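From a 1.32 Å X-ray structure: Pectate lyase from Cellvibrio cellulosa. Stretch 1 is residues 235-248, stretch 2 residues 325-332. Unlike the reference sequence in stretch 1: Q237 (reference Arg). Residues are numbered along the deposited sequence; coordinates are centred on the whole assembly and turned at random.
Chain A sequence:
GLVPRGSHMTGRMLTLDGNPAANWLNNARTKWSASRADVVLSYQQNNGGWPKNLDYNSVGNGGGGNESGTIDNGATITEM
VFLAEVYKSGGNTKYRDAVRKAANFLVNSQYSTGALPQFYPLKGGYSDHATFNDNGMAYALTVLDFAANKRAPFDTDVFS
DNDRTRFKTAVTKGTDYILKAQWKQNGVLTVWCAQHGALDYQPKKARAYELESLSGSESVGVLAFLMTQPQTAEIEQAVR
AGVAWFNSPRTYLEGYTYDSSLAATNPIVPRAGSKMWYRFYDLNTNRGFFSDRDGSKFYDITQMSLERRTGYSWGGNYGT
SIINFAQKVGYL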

# COMPACT_ATOMS: atom_id res chain seq x y z
N ILE A 235 8.21 -3.02 -16.85
CA ILE A 235 7.15 -2.52 -15.99
C ILE A 235 5.81 -2.70 -16.65
O ILE A 235 4.87 -3.14 -15.99
CB ILE A 235 7.42 -1.08 -15.54
CG1 ILE A 235 8.62 -1.12 -14.57
CG2 ILE A 235 6.15 -0.46 -14.94
CD1 ILE A 235 9.18 0.20 -14.23
N GLU A 236 5.71 -2.42 -17.94
CA GLU A 236 4.47 -2.64 -18.65
C GLU A 236 4.07 -4.11 -18.57
O GLU A 236 2.92 -4.44 -18.31
CB GLU A 236 4.57 -2.17 -20.11
CG GLU A 236 3.32 -2.54 -20.89
CD GLU A 236 3.25 -1.93 -22.27
OE1 GLU A 236 4.24 -1.33 -22.70
OE2 GLU A 236 2.21 -2.06 -22.94
N GLN A 237 5.03 -5.00 -18.78
CA GLN A 237 4.77 -6.42 -18.68
C GLN A 237 4.27 -6.79 -17.27
O GLN A 237 3.32 -7.55 -17.12
CB GLN A 237 6.04 -7.21 -18.96
CG GLN A 237 5.81 -8.71 -18.75
CD GLN A 237 7.02 -9.55 -19.03
OE1 GLN A 237 7.10 -10.17 -20.08
NE2 GLN A 237 7.95 -9.59 -18.09
N ALA A 238 4.92 -6.25 -16.25
CA ALA A 238 4.54 -6.55 -14.87
C ALA A 238 3.12 -6.09 -14.59
O ALA A 238 2.35 -6.78 -13.95
CB ALA A 238 5.50 -5.87 -13.89
N VAL A 239 2.80 -4.88 -15.01
CA VAL A 239 1.50 -4.32 -14.76
C VAL A 239 0.45 -5.10 -15.53
O VAL A 239 -0.57 -5.45 -14.99
CB VAL A 239 1.42 -2.84 -15.11
CG1 VAL A 239 -0.01 -2.33 -14.99
CG2 VAL A 239 2.35 -2.06 -14.21
N ARG A 240 0.70 -5.34 -16.80
CA ARG A 240 -0.27 -6.09 -17.60
C ARG A 240 -0.49 -7.46 -17.01
O ARG A 240 -1.62 -7.95 -16.98
CB ARG A 240 0.19 -6.22 -19.04
CG ARG A 240 0.05 -4.96 -19.81
CD ARG A 240 0.53 -5.13 -21.24
NE ARG A 240 0.32 -3.96 -22.07
CZ ARG A 240 -0.81 -3.63 -22.66
NH1 ARG A 240 -1.89 -4.40 -22.52
NH2 ARG A 240 -0.87 -2.53 -23.39
N ALA A 241 0.55 -8.10 -16.49
CA ALA A 241 0.38 -9.42 -15.90
C ALA A 241 -0.44 -9.33 -14.63
O ALA A 241 -1.30 -10.15 -14.38
CB ALA A 241 1.71 -10.04 -15.58
N GLY A 242 -0.20 -8.33 -13.80
CA GLY A 242 -0.97 -8.20 -12.57
C GLY A 242 -2.43 -7.89 -12.83
O GLY A 242 -3.34 -8.41 -12.19
N VAL A 243 -2.67 -7.02 -13.79
CA VAL A 243 -4.03 -6.68 -14.16
C VAL A 243 -4.73 -7.89 -14.76
O VAL A 243 -5.89 -8.16 -14.47
CB VAL A 243 -4.06 -5.50 -15.15
CG1 VAL A 243 -5.43 -5.35 -15.78
CG2 VAL A 243 -3.61 -4.23 -14.44
N ALA A 244 -4.02 -8.65 -15.59
CA ALA A 244 -4.58 -9.87 -16.17
C ALA A 244 -4.96 -10.86 -15.07
O ALA A 244 -5.95 -11.55 -15.16
CB ALA A 244 -3.62 -10.49 -17.13
N TRP A 245 -4.14 -10.94 -14.03
CA TRP A 245 -4.44 -11.81 -12.91
C TRP A 245 -5.73 -11.38 -12.25
O TRP A 245 -6.59 -12.20 -11.98
CB TRP A 245 -3.27 -11.84 -11.93
CG TRP A 245 -3.49 -12.69 -10.74
CD1 TRP A 245 -3.25 -14.01 -10.62
CD2 TRP A 245 -4.03 -12.26 -9.49
NE1 TRP A 245 -3.61 -14.45 -9.37
CE2 TRP A 245 -4.06 -13.38 -8.65
CE3 TRP A 245 -4.45 -11.02 -9.00
CZ2 TRP A 245 -4.52 -13.31 -7.34
CZ3 TRP A 245 -4.90 -10.96 -7.71
CH2 TRP A 245 -4.93 -12.08 -6.89
N PHE A 246 -5.89 -10.10 -12.00
CA PHE A 246 -7.10 -9.61 -11.36
C PHE A 246 -8.31 -9.88 -12.24
O PHE A 246 -9.39 -10.17 -11.74
CB PHE A 246 -7.00 -8.12 -11.09
CG PHE A 246 -6.48 -7.81 -9.73
CD1 PHE A 246 -7.30 -7.96 -8.63
CD2 PHE A 246 -5.17 -7.39 -9.53
CE1 PHE A 246 -6.84 -7.72 -7.37
CE2 PHE A 246 -4.72 -7.12 -8.27
CZ PHE A 246 -5.54 -7.29 -7.19
N ASN A 247 -8.10 -9.78 -13.54
CA ASN A 247 -9.17 -9.90 -14.52
C ASN A 247 -9.38 -11.30 -15.03
O ASN A 247 -10.07 -11.48 -16.03
CB ASN A 247 -8.90 -8.95 -15.69
CG ASN A 247 -10.11 -8.74 -16.55
OD1 ASN A 247 -11.19 -8.55 -16.05
ND2 ASN A 247 -9.90 -8.76 -17.85
N SER A 248 -8.79 -12.29 -14.37
CA SER A 248 -8.90 -13.66 -14.81
C SER A 248 -9.99 -14.37 -14.05
O SER A 248 -10.12 -14.21 -12.85
CB SER A 248 -7.61 -14.41 -14.53
OG SER A 248 -7.74 -15.79 -14.82
N PHE A 325 -9.36 1.02 -14.31
CA PHE A 325 -8.29 1.96 -14.60
C PHE A 325 -7.40 1.41 -15.70
O PHE A 325 -7.07 2.14 -16.64
CB PHE A 325 -7.46 2.25 -13.35
CG PHE A 325 -6.35 3.23 -13.57
CD1 PHE A 325 -6.62 4.49 -14.05
CD2 PHE A 325 -5.05 2.88 -13.31
CE1 PHE A 325 -5.60 5.39 -14.27
CE2 PHE A 325 -4.04 3.79 -13.51
CZ PHE A 325 -4.31 5.03 -14.00
N ALA A 326 -7.04 0.14 -15.61
CA ALA A 326 -6.27 -0.49 -16.67
C ALA A 326 -6.98 -0.39 -18.01
O ALA A 326 -6.35 -0.15 -19.03
CB ALA A 326 -5.99 -1.91 -16.35
N GLN A 327 -8.29 -0.58 -18.02
CA GLN A 327 -9.07 -0.50 -19.25
C GLN A 327 -8.94 0.91 -19.83
O GLN A 327 -8.73 1.08 -21.03
CB GLN A 327 -10.54 -0.84 -18.98
CG GLN A 327 -11.38 -1.02 -20.26
CD GLN A 327 -11.92 0.28 -20.84
OE1 GLN A 327 -11.75 1.37 -20.27
NE2 GLN A 327 -12.60 0.17 -21.98
N LYS A 328 -9.08 1.91 -18.97
CA LYS A 328 -9.01 3.32 -19.35
C LYS A 328 -7.69 3.61 -20.07
O LYS A 328 -7.67 4.33 -21.08
CB LYS A 328 -9.15 4.18 -18.09
CG LYS A 328 -9.25 5.72 -18.25
CD LYS A 328 -8.78 6.40 -16.93
CE LYS A 328 -9.65 7.53 -16.42
NZ LYS A 328 -9.02 8.87 -16.60
N VAL A 329 -6.58 3.06 -19.58
CA VAL A 329 -5.25 3.35 -20.13
C VAL A 329 -4.78 2.35 -21.18
O VAL A 329 -3.65 2.46 -21.67
CB VAL A 329 -4.17 3.49 -19.03
CG1 VAL A 329 -4.58 4.51 -18.00
CG2 VAL A 329 -3.88 2.14 -18.37
N GLY A 330 -5.61 1.37 -21.52
CA GLY A 330 -5.30 0.40 -22.57
C GLY A 330 -4.48 -0.81 -22.15
O GLY A 330 -3.86 -1.49 -22.97
N TYR A 331 -4.46 -1.10 -20.85
CA TYR A 331 -3.71 -2.22 -20.29
C TYR A 331 -4.54 -3.48 -20.03
O TYR A 331 -4.05 -4.45 -19.44
CB TYR A 331 -3.03 -1.78 -18.99
CG TYR A 331 -1.66 -1.18 -19.17
CD1 TYR A 331 -1.27 -0.56 -20.36
CD2 TYR A 331 -0.75 -1.23 -18.15
CE1 TYR A 331 0.01 -0.02 -20.49
CE2 TYR A 331 0.48 -0.69 -18.26
CZ TYR A 331 0.87 -0.10 -19.43
OH TYR A 331 2.14 0.42 -19.49
N LEU A 332 -5.80 -3.43 -20.47
CA LEU A 332 -6.72 -4.56 -20.38
C LEU A 332 -7.08 -5.06 -21.78
O LEU A 332 -6.63 -4.58 -22.81
CB LEU A 332 -8.00 -4.14 -19.65
CG LEU A 332 -8.76 -5.17 -18.83
CD1 LEU A 332 -8.19 -5.21 -17.42
CD2 LEU A 332 -10.23 -4.82 -18.77
OXT LEU A 332 -7.87 -5.99 -21.98
O HOH W 1 -3.46 -6.99 -18.90
O HOH W 2 -4.40 -4.05 -24.28

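The C-terminal segment of the pectate lyase packs against one side of the helix 235-246, burying 427 Å² summed over both stretches. Y331 lies at the centre of this contact and contributes the largest covered area of any residue in it. Its CA-to-CB bond points sideways, but with chi1 in the m well the ring reaches back to the helix. V239, whose CA-to-CB bond points toward the other stretch, meets the ring at its edge, with CG1 of V239 3.4 Å from CD2 of Y331. One turn later V243 fills the next position: its CG1 lies 3.5 Å from CB of A326 and 3.2 Å from CD1 of L332. The small methyl of A326 suits this place, because the CA atoms of V243 and A326 are 7.0 Å apart and the valine branch occupies the space between them. Both valines adopt the t rotamer and are buried, so compact, branched apolar side chains line the inner part of the contact.

The chain reaches this position through a Schellman motif at the end of the second helix. Y331 N donates to A326 O (2.8 Å) and G330 N to Q327 O (3.2 Å), while G330 takes a positive phi of 86°. Glycine is suited to these backbone angles, at which a CB would be jammed against the preceding carbonyl oxygen.

Further out, R240 lays its extended side chain over the tyrosine. Its NE lies over one face of the Y331 ring, and Y331 CA in turn sits over one face of the guanidinium, 3.6 Å from R240 NH1. E236, one turn earlier, holds the arginine in place through a salt bridge: R240 NE donates to E236 OE2 at 2.8 Å, and R240 NH2 donates to the same oxygen at 3.1 Å. The aliphatic part of E236 also touches the tyrosine, its CG being 3.5 Å from Y331 OH, a hydroxyl that is hydrogen-bonded elsewhere in the structure.

Across the stretches the sole direct hydrogen bond is weak, from R240 NH2 to G330 O (3.2 Å, 132°). Water reinforces this polar edge. Water 1 donates to R240 O (2.8 Å) and Y331 O (2.7 Å), joining the two backbones; water 2 accepts from R240 NH1 (3.1 Å) and donates to G330 O (2.9 Å) and to L332 O (2.7 Å), an oxygen of the C-terminal carboxylate. Just beyond the helix, N247 borders the leucine, with ND2 of N247 3.9 Å from CG of L332.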